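Local coordinates for uncharacterized protein (Legionella pneumophila subsp. pneumophila, PDB 5T2X) that is of unknown function, an all-helical Legionella protein of the DUF5630 family, at residues A[22-27]-A[53-59]; A[138-143]-A[156-160]; A[169-173]-A[207-213]. One frame throughout, in Å; residues are numbered along the deposited sequence.

Interaction 1 of 3, residues A[22-27]-A[53-59]; sequences IENLIK and SKTITDF
Ile26 and Phe59 meet where helix 15-27 crosses the short helix 54-60, with the local axes 9.2 Å apart at closest and inclined at 60°. The dense part of the contact gathers round the end of Ile26. Its CD1 lies 3.6 Å from Phe59 CB, while its CG1 sits over one face of the phenyl ring, offset toward the rim. Ile26 CD1 also reaches Ile56 CD1, which is in turn 3.5 Å from Ile22 CG2. Ile56 CD1 is thus wedged between two isoleucines one helical turn apart; a chi2 of -50° bends its chain back toward helix 15-27, and the side chains cross at about a right angle. Thr55 adds its methyl: with CG2 anti to the backbone N, it packs against Ile26 CG2 at 3.8 Å. Leu38 of helix 31-40 and Tyr49 of helix 43-52 touch Ile22 and carry this apolar layer into the neighbouring helices.

Toward solvent the contact thins. The extended, exposed chain of Lys27 passes Thr55 with nothing closer than CE to OG1, at 3.9 Å. The firm link on the polar side is from Ser53 OG, which donates to Glu23 OE2 at 2.6 Å and meets the oxygen from above the carboxylate plane, 38° out of it. That same hydroxyl oxygen accepts from Ile56 N at 3.2 Å, making Ser53 the N-cap of helix 54-60. The chemistry implies a division of labour: isoleucine and phenylalanine carbon fills the crossing, while one serine, acting as acceptor to its own helix start and donor to Glu23, couples the cap of one helix to the flank of the other.

Interaction 2 of 3, residues A[138-143]-A[156-160]; sequences LSTWAY and LTLHY
The ring of Tyr160, on helix 153-167, takes Leu138 of helix 132-147 over one face. These two helices run side by side, nearly antiparallel at 166°, with local axes only 7.9 Å apart. The touching is done by Leu138 CB, in a CH-pi contact 3.8 Å from the centroid of the Tyr160 ring and 20° off its normal. Tyr160 CG stands anti to its own carbonyl carbon (chi1 -69°), which swings the ring across to helix 132-147. Its edge then points at other neighbours: Ala142 CB and Trp141 CZ3 both lie near the ring plane, the latter 4.1 Å from Tyr160 OH. The six-membered end of the Trp141 indole also reaches Leu156 CD1.

Small residues permit the close approach. Ala142 CB packs on Leu156 CB at 3.8 Å, and Ser139 and Thr157 have their CA atoms 4.4 Å apart. Thr157 fits its two branches to the opposing turn. CG2, anti to the backbone N, sits 3.2 Å from Ser139 O and also touches Tyr143 CB. OG1 lies against the backbone of Ala142 and Tyr143 but bonds to neither; its partner is Tyr153 O, one turn back in its own helix. Ser139 OG likewise bonds within its helix, to Asn136 O, while Tyr143 OH goes to Asn182 O of helix 169-185. No hydrogen bond crosses between the segments, so shape and carbon contact are what hold this buried helical hairpin together here.

Interaction 3 of 3, residues A[169-173]-A[207-213]; sequences WTPGY and LSEHQYS
An aromatic cluster of Trp169, His210 and Tyr212 joins residues 169-173 of helix 169-185 to the bend between helices 191-207 and 211-220. That bend is a type I beta turn from Leu207 to His210, followed directly by the next helix. Trp169 lays one indole face on the start of helix 211-220: Tyr212 CB makes a CH-pi contact 4.1 Å from the centroid of the six-membered ring, and Ser213 N sits over the same face. The far end of the indole passes over His210, with CH2 above the centre of the imidazole and the planes inclined at 31°. Trp169 NE1 is bonded to Pro87 O, and Phe273 pairs edge-to-face with the indole.

Beside the cluster, Ser213 OG donates to Thr170 OG1 at 2.9 Å; with chi1 at 179° the hydroxyl is carried away from its own amide, across to the threonine. Thr170 OG1 is bonded to Ala204 O as well, so this one oxygen ties together three helices. Leu207 CD1 also touches Tyr173 CE2, at 3.9 Å. The imidazole is fixed at both nitrogens: NE2 bonds to Phe273 O, while the N-cap bond from Tyr212 N to His210 ND1 is 3.0 Å long, with the donor only 5° out of the ring plane.

Interaction 1 stands apart near the N-terminal end, its centre about 36 Å from the centres of the other two. Interactions 2 and 3 lie about 21 Å apart, centre to centre, and belong to consecutive parts of the fold: helix 153-167 of the one is followed by helix 169-185 of the other, which also lends Leu175 and Thr179 to interaction 2. Interaction 2 is the buried one; 1 and 3 are partly buried. The chemistry differs too: the buried hairpin has no hydrogen bond between its segments, whereas each partly buried contact combines carbon packing with one hydroxyl bond across and a side-chain N-cap, serine in 22-27/53-59 and histidine in 169-173/207-213.

Interaction 1 of 3, residues A[22-27]-A[53-59]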
loop_
_atom_site.group_PDB
_atom_site.type_symbol
_atom_site.label_atom_id
_atom_site.label_comp_id
_atom_site.label_asym_id
_atom_site.label_seq_id
_atom_site.Cartn_x
_atom_site.Cartn_y
_atom_site.Cartn_z
ATOM N N ILE A 22 -28.033 -5.847 -13.270
ATOM C CA ILE A 22 -27.242 -6.710 -12.398
ATOM C C ILE A 22 -27.785 -6.673 -10.973
ATOM O O ILE A 22 -27.773 -7.685 -10.263
ATOM C CB ILE A 22 -25.755 -6.315 -12.454
ATOM C CG1 ILE A 22 -25.255 -6.351 -13.899
ATOM C CG2 ILE A 22 -24.920 -7.252 -11.597
ATOM C CD1 ILE A 22 -23.758 -6.190 -14.029
ATOM N N GLU A 23 -28.278 -5.510 -10.537
ATOM C CA GLU A 23 -28.864 -5.403 -9.203
ATOM C C GLU A 23 -30.036 -6.362 -9.036
ATOM O O GLU A 23 -30.138 -7.067 -8.025
ATOM C CB GLU A 23 -29.318 -3.968 -8.936
ATOM C CG GLU A 23 -28.213 -3.005 -8.557
ATOM C CD GLU A 23 -28.764 -1.682 -8.065
ATOM O OE1 GLU A 23 -29.997 -1.584 -7.894
ATOM O OE2 GLU A 23 -27.971 -0.744 -7.851
ATOM N N ASN A 24 -30.937 -6.397 -10.019
ATOM C CA ASN A 24 -32.120 -7.243 -9.905
ATOM C C ASN A 24 -31.754 -8.721 -9.960
ATOM O O ASN A 24 -32.362 -9.540 -9.262
ATOM C CB ASN A 24 -33.128 -6.893 -10.998
ATOM C CG ASN A 24 -33.684 -5.487 -10.848
ATOM O OD1 ASN A 24 -33.596 -4.884 -9.778
ATOM N ND2 ASN A 24 -34.262 -4.961 -11.922
ATOM N N LEU A 25 -30.760 -9.082 -10.777
ATOM C CA LEU A 25 -30.313 -10.471 -10.824
ATOM C C LEU A 25 -29.817 -10.936 -9.461
ATOM O O LEU A 25 -30.057 -12.080 -9.061
ATOM C CB LEU A 25 -29.217 -10.638 -11.878
ATOM C CG LEU A 25 -29.642 -10.512 -13.341
ATOM C CD1 LEU A 25 -28.436 -10.623 -14.263
ATOM C CD2 LEU A 25 -30.686 -11.562 -13.686
ATOM N N ILE A 26 -29.125 -10.058 -8.729
ATOM C CA ILE A 26 -28.642 -10.419 -7.400
ATOM C C ILE A 26 -29.805 -10.537 -6.423
ATOM O O ILE A 26 -29.826 -11.430 -5.568
ATOM C CB ILE A 26 -27.594 -9.398 -6.922
ATOM C CG1 ILE A 26 -26.404 -9.379 -7.882
ATOM C CG2 ILE A 26 -27.132 -9.723 -5.510
ATOM C CD1 ILE A 26 -25.369 -8.335 -7.552
ATOM N N LYS A 27 -30.793 -9.649 -6.539
ATOM C CA LYS A 27 -31.953 -9.718 -5.656
ATOM C C LYS A 27 -32.802 -10.949 -5.953
ATOM O O LYS A 27 -33.315 -11.592 -5.030
ATOM C CB LYS A 27 -32.783 -8.442 -5.783
ATOM C CG LYS A 27 -32.047 -7.182 -5.351
ATOM C CD LYS A 27 -32.864 -5.934 -5.642
ATOM C CE LYS A 27 -32.114 -4.677 -5.231
ATOM N NZ LYS A 27 -32.872 -3.446 -5.585
ATOM N N SER A 53 -23.551 1.238 -6.396
ATOM C CA SER A 53 -24.584 0.293 -5.988
ATOM C C SER A 53 -24.115 -0.492 -4.775
ATOM O O SER A 53 -23.086 -1.172 -4.834
ATOM C CB SER A 53 -24.933 -0.661 -7.131
ATOM O OG SER A 53 -25.801 -1.690 -6.688
ATOM N N LYS A 54 -24.877 -0.403 -3.682
ATOM C CA LYS A 54 -24.594 -1.232 -2.516
ATOM C C LYS A 54 -24.825 -2.708 -2.816
ATOM O O LYS A 54 -24.100 -3.565 -2.297
ATOM C CB LYS A 54 -25.456 -0.785 -1.333
ATOM C CG LYS A 54 -25.343 -1.677 -0.106
ATOM C CD LYS A 54 -26.333 -1.270 0.975
ATOM C CE LYS A 54 -26.309 -2.255 2.133
ATOM N NZ LYS A 54 -24.953 -2.369 2.740
ATOM N N THR A 55 -25.821 -3.022 -3.650
ATOM C CA THR A 55 -26.105 -4.415 -3.976
ATOM C C THR A 55 -24.941 -5.057 -4.723
ATOM O O THR A 55 -24.584 -6.209 -4.457
ATOM C CB THR A 55 -27.387 -4.511 -4.803
ATOM O OG1 THR A 55 -28.477 -3.933 -4.073
ATOM C CG2 THR A 55 -27.711 -5.966 -5.117
ATOM N N ILE A 56 -24.329 -4.319 -5.653
ATOM C CA ILE A 56 -23.247 -4.884 -6.453
ATOM C C ILE A 56 -22.004 -5.103 -5.597
ATOM O O ILE A 56 -21.394 -6.178 -5.626
ATOM C CB ILE A 56 -22.939 -3.982 -7.662
ATOM C CG1 ILE A 56 -24.194 -3.755 -8.510
ATOM C CG2 ILE A 56 -21.824 -4.583 -8.508
ATOM C CD1 ILE A 56 -24.937 -5.005 -8.865
ATOM N N THR A 57 -21.612 -4.089 -4.819
ATOM C CA THR A 57 -20.347 -4.175 -4.093
ATOM C C THR A 57 -20.398 -5.236 -3.000
ATOM O O THR A 57 -19.412 -5.949 -2.780
ATOM C CB THR A 57 -19.967 -2.810 -3.513
ATOM O OG1 THR A 57 -18.753 -2.931 -2.760
ATOM C CG2 THR A 57 -21.067 -2.264 -2.612
ATOM N N ASP A 58 -21.534 -5.367 -2.309
ATOM C CA ASP A 58 -21.651 -6.410 -1.294
ATOM C C ASP A 58 -21.556 -7.793 -1.922
ATOM O O ASP A 58 -20.923 -8.697 -1.364
ATOM C CB ASP A 58 -22.963 -6.258 -0.524
ATOM C CG ASP A 58 -23.027 -4.970 0.273
ATOM O OD1 ASP A 58 -21.963 -4.358 0.507
ATOM O OD2 ASP A 58 -24.143 -4.575 0.673
ATOM N N PHE A 59 -22.175 -7.972 -3.091
ATOM C CA PHE A 59 -22.080 -9.244 -3.797
ATOM C C PHE A 59 -20.656 -9.508 -4.269
ATOM O O PHE A 59 -20.181 -10.649 -4.225
ATOM C CB PHE A 59 -23.055 -9.250 -4.975
ATOM C CG PHE A 59 -23.009 -10.501 -5.803
ATOM C CD1 PHE A 59 -23.542 -11.686 -5.323
ATOM C CD2 PHE A 59 -22.452 -10.487 -7.071
ATOM C CE1 PHE A 59 -23.506 -12.838 -6.086
ATOM C CE2 PHE A 59 -22.415 -11.635 -7.840
ATOM C CZ PHE A 59 -22.943 -12.813 -7.347
#

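Interaction 2 of 3, residues A[138-143]-A[156-160]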
loop_
_atom_site.group_PDB
_atom_site.type_symbol
_atom_site.label_atom_id
_atom_site.label_comp_id
_atom_site.label_asym_id
_atom_site.label_seq_id
_atom_site.Cartn_x
_atom_site.Cartn_y
_atom_site.Cartn_z
ATOM N N LEU A 138 1.946 9.188 -2.031
ATOM C CA LEU A 138 1.355 10.258 -1.233
ATOM C C LEU A 138 2.307 10.748 -0.149
ATOM O O LEU A 138 2.309 11.943 0.172
ATOM C CB LEU A 138 0.039 9.793 -0.612
ATOM C CG LEU A 138 -1.177 9.766 -1.538
ATOM C CD1 LEU A 138 -2.369 9.140 -0.837
ATOM C CD2 LEU A 138 -1.513 11.173 -2.013
ATOM N N SER A 139 3.114 9.855 0.429
ATOM C CA SER A 139 4.085 10.289 1.429
ATOM C C SER A 139 5.169 11.159 0.809
ATOM O O SER A 139 5.655 12.094 1.455
ATOM C CB SER A 139 4.707 9.081 2.134
ATOM O OG SER A 139 5.475 8.302 1.235
ATOM N N THR A 140 5.559 10.872 -0.435
ATOM C CA THR A 140 6.475 11.762 -1.142
ATOM C C THR A 140 5.829 13.119 -1.398
ATOM O O THR A 140 6.473 14.162 -1.235
ATOM C CB THR A 140 6.919 11.122 -2.458
ATOM O OG1 THR A 140 7.642 9.916 -2.184
ATOM C CG2 THR A 140 7.810 12.076 -3.244
ATOM N N TRP A 141 4.552 13.121 -1.787
ATOM C CA TRP A 141 3.837 14.372 -2.020
ATOM C C TRP A 141 3.784 15.221 -0.758
ATOM O O TRP A 141 4.053 16.426 -0.793
ATOM C CB TRP A 141 2.428 14.070 -2.533
ATOM C CG TRP A 141 1.473 15.219 -2.436
ATOM C CD1 TRP A 141 1.439 16.327 -3.233
ATOM C CD2 TRP A 141 0.394 15.363 -1.504
ATOM N NE1 TRP A 141 0.414 17.155 -2.847
ATOM C CE2 TRP A 141 -0.243 16.586 -1.788
ATOM C CE3 TRP A 141 -0.091 14.577 -0.454
ATOM C CZ2 TRP A 141 -1.340 17.044 -1.060
ATOM C CZ3 TRP A 141 -1.180 15.032 0.268
ATOM C CH2 TRP A 141 -1.793 16.254 -0.038
ATOM N N ALA A 142 3.440 14.605 0.376
ATOM C CA ALA A 142 3.356 15.364 1.617
ATOM C C ALA A 142 4.732 15.784 2.114
ATOM O O ALA A 142 4.863 16.836 2.750
ATOM C CB ALA A 142 2.626 14.547 2.683
ATOM N N TYR A 143 5.767 14.990 1.828
ATOM C CA TYR A 143 7.110 15.355 2.268
ATOM C C TYR A 143 7.621 16.580 1.521
ATOM O O TYR A 143 8.243 17.464 2.122
ATOM C CB TYR A 143 8.070 14.181 2.085
ATOM C CG TYR A 143 9.491 14.512 2.482
ATOM C CD1 TYR A 143 9.852 14.605 3.820
ATOM C CD2 TYR A 143 10.469 14.742 1.522
ATOM C CE1 TYR A 143 11.146 14.912 4.193
ATOM C CE2 TYR A 143 11.769 15.047 1.886
ATOM C CZ TYR A 143 12.101 15.131 3.222
ATOM O OH TYR A 143 13.391 15.435 3.594
ATOM N N LEU A 156 1.061 14.259 7.606
ATOM C CA LEU A 156 0.544 13.386 6.557
ATOM C C LEU A 156 1.624 12.449 6.037
ATOM O O LEU A 156 1.346 11.281 5.741
ATOM C CB LEU A 156 -0.031 14.219 5.412
ATOM C CG LEU A 156 -1.353 14.934 5.672
ATOM C CD1 LEU A 156 -1.806 15.666 4.421
ATOM C CD2 LEU A 156 -2.410 13.942 6.129
ATOM N N THR A 157 2.857 12.945 5.915
ATOM C CA THR A 157 3.952 12.118 5.416
ATOM C C THR A 157 4.127 10.870 6.270
ATOM O O THR A 157 4.229 9.754 5.749
ATOM C CB THR A 157 5.252 12.924 5.387
ATOM O OG1 THR A 157 5.020 14.195 4.767
ATOM C CG2 THR A 157 6.316 12.179 4.605
ATOM N N LEU A 158 4.156 11.042 7.592
ATOM C CA LEU A 158 4.331 9.899 8.478
ATOM C C LEU A 158 3.064 9.059 8.565
ATOM O O LEU A 158 3.143 7.840 8.750
ATOM C CB LEU A 158 4.757 10.374 9.866
ATOM C CG LEU A 158 5.411 9.325 10.762
ATOM C CD1 LEU A 158 6.674 8.793 10.105
ATOM C CD2 LEU A 158 5.724 9.916 12.125
ATOM N N HIS A 159 1.894 9.687 8.429
ATOM C CA HIS A 159 0.643 8.936 8.475
ATOM C C HIS A 159 0.532 7.969 7.303
ATOM O O HIS A 159 0.101 6.822 7.473
ATOM C CB HIS A 159 -0.547 9.892 8.487
ATOM C CG HIS A 159 -1.867 9.206 8.328
ATOM N ND1 HIS A 159 -2.407 8.394 9.302
ATOM C CD2 HIS A 159 -2.751 9.201 7.302
ATOM C CE1 HIS A 159 -3.569 7.924 8.886
ATOM N NE2 HIS A 159 -3.801 8.398 7.675
ATOM N N TYR A 160 0.906 8.416 6.102
ATOM C CA TYR A 160 0.826 7.542 4.937
ATOM C C TYR A 160 1.797 6.376 5.060
ATOM O O TYR A 160 1.475 5.250 4.665
ATOM C CB TYR A 160 1.092 8.340 3.662
ATOM C CG TYR A 160 -0.003 9.326 3.320
ATOM C CD1 TYR A 160 -1.343 8.973 3.437
ATOM C CD2 TYR A 160 0.300 10.612 2.890
ATOM C CE1 TYR A 160 -2.349 9.873 3.129
ATOM C CE2 TYR A 160 -0.699 11.517 2.582
ATOM C CZ TYR A 160 -2.021 11.143 2.702
ATOM O OH TYR A 160 -3.017 12.042 2.395
#

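Interaction 3 of 3, residues A[169-173]-A[207-213]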
loop_
_atom_site.group_PDB
_atom_site.type_symbol
_atom_site.label_atom_id
_atom_site.label_comp_id
_atom_site.label_asym_id
_atom_site.label_seq_id
_atom_site.Cartn_x
_atom_site.Cartn_y
_atom_site.Cartn_z
ATOM N N TRP A 169 3.730 -5.149 5.365
ATOM C CA TRP A 169 4.795 -5.999 5.923
ATOM C C TRP A 169 6.145 -5.293 5.799
ATOM O O TRP A 169 6.267 -4.137 6.237
ATOM C CB TRP A 169 4.708 -7.360 5.242
ATOM C CG TRP A 169 3.482 -8.140 5.599
ATOM C CD1 TRP A 169 2.238 -8.006 5.058
ATOM C CD2 TRP A 169 3.386 -9.181 6.577
ATOM N NE1 TRP A 169 1.370 -8.897 5.641
ATOM C CE2 TRP A 169 2.051 -9.631 6.577
ATOM C CE3 TRP A 169 4.299 -9.777 7.453
ATOM C CZ2 TRP A 169 1.606 -10.649 7.418
ATOM C CZ3 TRP A 169 3.856 -10.786 8.288
ATOM C CH2 TRP A 169 2.521 -11.211 8.265
ATOM N N THR A 170 7.168 -5.933 5.219
ATOM C CA THR A 170 8.507 -5.343 5.212
ATOM C C THR A 170 8.592 -4.084 4.356
ATOM O O THR A 170 9.149 -3.081 4.834
ATOM C CB THR A 170 9.535 -6.397 4.781
ATOM O OG1 THR A 170 9.691 -7.368 5.823
ATOM C CG2 THR A 170 10.880 -5.755 4.473
ATOM N N PRO A 171 8.095 -4.053 3.111
ATOM C CA PRO A 171 8.149 -2.789 2.356
ATOM C C PRO A 171 7.411 -1.649 3.033
ATOM O O PRO A 171 7.802 -0.486 2.864
ATOM C CB PRO A 171 7.509 -3.158 1.013
ATOM C CG PRO A 171 7.750 -4.611 0.877
ATOM C CD PRO A 171 7.612 -5.160 2.263
ATOM N N GLY A 172 6.359 -1.944 3.798
ATOM C CA GLY A 172 5.681 -0.893 4.539
ATOM C C GLY A 172 6.555 -0.300 5.628
ATOM O O GLY A 172 6.666 0.923 5.757
ATOM N N TYR A 173 7.195 -1.160 6.425
ATOM C CA TYR A 173 8.067 -0.666 7.485
ATOM C C TYR A 173 9.336 -0.038 6.926
ATOM O O TYR A 173 9.901 0.868 7.548
ATOM C CB TYR A 173 8.404 -1.794 8.462
ATOM C CG TYR A 173 7.297 -2.059 9.454
ATOM C CD1 TYR A 173 7.222 -1.346 10.643
ATOM C CD2 TYR A 173 6.314 -3.004 9.193
ATOM C CE1 TYR A 173 6.205 -1.575 11.551
ATOM C CE2 TYR A 173 5.295 -3.240 10.096
ATOM C CZ TYR A 173 5.245 -2.522 11.271
ATOM O OH TYR A 173 4.232 -2.753 12.172
ATOM N N LEU A 207 10.447 -9.200 9.796
ATOM C CA LEU A 207 9.317 -9.683 9.016
ATOM C C LEU A 207 9.720 -10.198 7.643
ATOM O O LEU A 207 8.900 -10.833 6.975
ATOM C CB LEU A 207 8.271 -8.571 8.847
ATOM C CG LEU A 207 7.599 -8.020 10.105
ATOM C CD1 LEU A 207 6.612 -6.921 9.740
ATOM C CD2 LEU A 207 6.907 -9.127 10.882
ATOM N N SER A 208 10.963 -9.959 7.218
ATOM C CA SER A 208 11.379 -10.231 5.847
ATOM C C SER A 208 11.366 -11.711 5.487
ATOM O O SER A 208 11.476 -12.037 4.300
ATOM C CB SER A 208 12.778 -9.658 5.608
ATOM O OG SER A 208 13.717 -10.216 6.510
ATOM N N GLU A 209 11.233 -12.609 6.463
ATOM C CA GLU A 209 11.243 -14.040 6.183
ATOM C C GLU A 209 9.853 -14.624 5.976
ATOM O O GLU A 209 9.736 -15.719 5.414
ATOM C CB GLU A 209 11.936 -14.800 7.321
ATOM C CG GLU A 209 13.375 -14.375 7.596
ATOM C CD GLU A 209 14.381 -15.023 6.659
ATOM O OE1 GLU A 209 14.032 -15.301 5.492
ATOM O OE2 GLU A 209 15.527 -15.260 7.095
ATOM N N HIS A 210 8.806 -13.931 6.411
ATOM C CA HIS A 210 7.459 -14.476 6.328
ATOM C C HIS A 210 6.994 -14.560 4.877
ATOM O O HIS A 210 7.371 -13.746 4.031
ATOM C CB HIS A 210 6.489 -13.619 7.142
ATOM C CG HIS A 210 5.196 -14.303 7.459
ATOM N ND1 HIS A 210 4.205 -14.495 6.521
ATOM C CD2 HIS A 210 4.728 -14.833 8.614
ATOM C CE1 HIS A 210 3.184 -15.118 7.082
ATOM N NE2 HIS A 210 3.476 -15.334 8.352
ATOM N N GLN A 211 6.162 -15.567 4.598
ATOM C CA GLN A 211 5.681 -15.784 3.237
ATOM C C GLN A 211 4.881 -14.591 2.731
ATOM O O GLN A 211 5.047 -14.165 1.581
ATOM C CB GLN A 211 4.836 -17.058 3.179
ATOM C CG GLN A 211 4.092 -17.247 1.867
ATOM C CD GLN A 211 3.056 -18.352 1.939
ATOM O OE1 GLN A 211 3.082 -19.186 2.843
ATOM N NE2 GLN A 211 2.131 -18.358 0.985
ATOM N N TYR A 212 4.005 -14.041 3.575
ATOM C CA TYR A 212 3.205 -12.892 3.163
ATOM C C TYR A 212 4.079 -11.672 2.907
ATOM O O TYR A 212 3.792 -10.874 2.006
ATOM C CB TYR A 212 2.147 -12.585 4.223
ATOM C CG TYR A 212 1.141 -13.696 4.427
ATOM C CD1 TYR A 212 0.848 -14.591 3.405
ATOM C CD2 TYR A 212 0.484 -13.849 5.639
ATOM C CE1 TYR A 212 -0.071 -15.608 3.588
ATOM C CE2 TYR A 212 -0.434 -14.864 5.833
ATOM C CZ TYR A 212 -0.710 -15.738 4.803
ATOM O OH TYR A 212 -1.626 -16.747 4.992
ATOM N N SER A 213 5.153 -11.512 3.682
ATOM C CA SER A 213 6.055 -10.387 3.464
ATOM C C SER A 213 6.885 -10.570 2.202
ATOM O O SER A 213 7.218 -9.584 1.535
ATOM C CB SER A 213 6.962 -10.200 4.678
ATOM O OG SER A 213 7.869 -9.130 4.480
#